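Local coordinates for fructuronate-tagaturonate epimerase UxaE from Cohnella laeviribosi in complex with 1 glycerol (Cohnella laeviribosi, PDB 6IL9), which probably interconverts D-fructuronate and D-tagaturonate as a zinc-binding epimerase built on a TIM barrel, at residues L67-E70 / N71-L75. Numbering follows the deposited sequence.
Sequences LSHE and NRLVL
A chi1 of 176° sets the His69 CG opposite the backbone N, and the ring reaches along the first turn of helix 69-78 to Arg72 and Leu73, three and four residues on. Arg72 also starts with CG opposite its backbone N (chi1 -168°), then bends at its second and third torsions, which carries the guanidinium back to the imidazole. NH2 of Arg72 lies in the ring plane at its edge, 3.3 Å from CE1 of His69, and the two flat groups stand 73° apart, so they do not stack. Leu73 covers one ring face: its CG sits 4.2 Å from the His69 centroid in a CH-pi contact, and its CD1 comes within 3.5 Å of NE2 of His69. At the helix start, Ser68 is the N-cap; its OG, turned back between N and C, accepts from Asn71 N at 3.3 Å. The i to i+4 backbone bonds of the helix then begin with Arg72 N to Ser68 O at 3.0 Å, followed by Leu73 N to His69 O and Val74 N to Glu70 O. The Asn71 amide reaches outside this turn, OD1 accepting from Arg55 N and ND2 donating to Glu66 O, which ties the helix start to the preceding strand 62-66 and to the segment after helix 49-53. On helix 135-149, Asp140 OD1 accepts a hydrogen bond from His69 ND1 and forms a salt bridge with Arg72 NE. Replacing the imidazole of His69 by an alanine is likely to take the ring face from under Leu73 and leave Asp140 with only the arginine of this pair. One carboxylate thus bonds both the imidazole and the guanidinium, and its negative charge probably offsets the positive charge of the arginine where the helix meets helix 135-149.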
# COMPACT_ATOMS: atom_id res chain seq x y z
N LEU A 67 -1.77 10.78 -21.13
CA LEU A 67 -2.04 9.65 -20.24
C LEU A 67 -3.23 9.97 -19.34
O LEU A 67 -3.12 10.05 -18.12
CB LEU A 67 -0.80 9.33 -19.42
CG LEU A 67 0.14 8.25 -19.96
CD1 LEU A 67 0.48 8.47 -21.42
CD2 LEU A 67 1.40 8.14 -19.11
N SER A 68 -4.40 10.14 -19.97
CA SER A 68 -5.60 10.55 -19.27
C SER A 68 -6.35 9.35 -18.71
O SER A 68 -6.12 8.19 -19.09
CB SER A 68 -6.52 11.34 -20.21
OG SER A 68 -6.83 10.54 -21.34
N HIS A 69 -7.28 9.63 -17.80
CA HIS A 69 -8.13 8.57 -17.28
C HIS A 69 -8.94 7.93 -18.40
O HIS A 69 -9.04 6.70 -18.48
CB HIS A 69 -9.05 9.10 -16.18
CG HIS A 69 -10.02 8.08 -15.68
ND1 HIS A 69 -9.61 6.91 -15.08
CD2 HIS A 69 -11.37 8.03 -15.72
CE1 HIS A 69 -10.67 6.19 -14.76
NE2 HIS A 69 -11.75 6.85 -15.15
N GLU A 70 -9.52 8.75 -19.28
CA GLU A 70 -10.37 8.19 -20.32
C GLU A 70 -9.58 7.28 -21.25
O GLU A 70 -10.08 6.23 -21.68
CB GLU A 70 -11.07 9.31 -21.11
CG GLU A 70 -12.26 9.93 -20.37
CD GLU A 70 -13.36 8.92 -19.99
OE1 GLU A 70 -13.64 7.99 -20.79
OE2 GLU A 70 -13.94 9.06 -18.89
N ASN A 71 -8.33 7.65 -21.58
CA ASN A 71 -7.52 6.80 -22.42
C ASN A 71 -7.08 5.54 -21.69
O ASN A 71 -6.85 4.51 -22.32
CB ASN A 71 -6.31 7.57 -22.95
CG ASN A 71 -6.66 8.46 -24.13
OD1 ASN A 71 -7.65 8.23 -24.82
ND2 ASN A 71 -5.84 9.49 -24.36
N ARG A 72 -6.98 5.60 -20.36
CA ARG A 72 -6.70 4.38 -19.60
C ARG A 72 -7.86 3.39 -19.73
O ARG A 72 -7.65 2.18 -19.84
CB ARG A 72 -6.43 4.70 -18.13
CG ARG A 72 -5.87 3.53 -17.34
CD ARG A 72 -6.98 2.74 -16.62
NE ARG A 72 -7.47 3.47 -15.46
CZ ARG A 72 -8.37 3.01 -14.60
NH1 ARG A 72 -8.90 1.80 -14.76
NH2 ARG A 72 -8.74 3.76 -13.57
N LEU A 73 -9.09 3.90 -19.72
CA LEU A 73 -10.24 3.01 -19.86
C LEU A 73 -10.26 2.37 -21.25
O LEU A 73 -10.62 1.20 -21.40
CB LEU A 73 -11.53 3.77 -19.59
CG LEU A 73 -11.62 4.41 -18.20
CD1 LEU A 73 -12.90 5.22 -18.04
CD2 LEU A 73 -11.54 3.34 -17.12
N VAL A 74 -9.84 3.13 -22.27
CA VAL A 74 -9.71 2.55 -23.60
C VAL A 74 -8.66 1.45 -23.61
O VAL A 74 -8.88 0.36 -24.16
CB VAL A 74 -9.37 3.66 -24.62
CG1 VAL A 74 -9.21 3.06 -26.00
CG2 VAL A 74 -10.44 4.74 -24.59
N LEU A 75 -7.51 1.69 -22.98
CA LEU A 75 -6.49 0.64 -22.92
C LEU A 75 -7.01 -0.58 -22.16
O LEU A 75 -6.73 -1.72 -22.54
CB LEU A 75 -5.21 1.17 -22.26
CG LEU A 75 -4.36 2.19 -23.01
CD1 LEU A 75 -3.02 2.36 -22.29
CD2 LEU A 75 -4.13 1.78 -24.45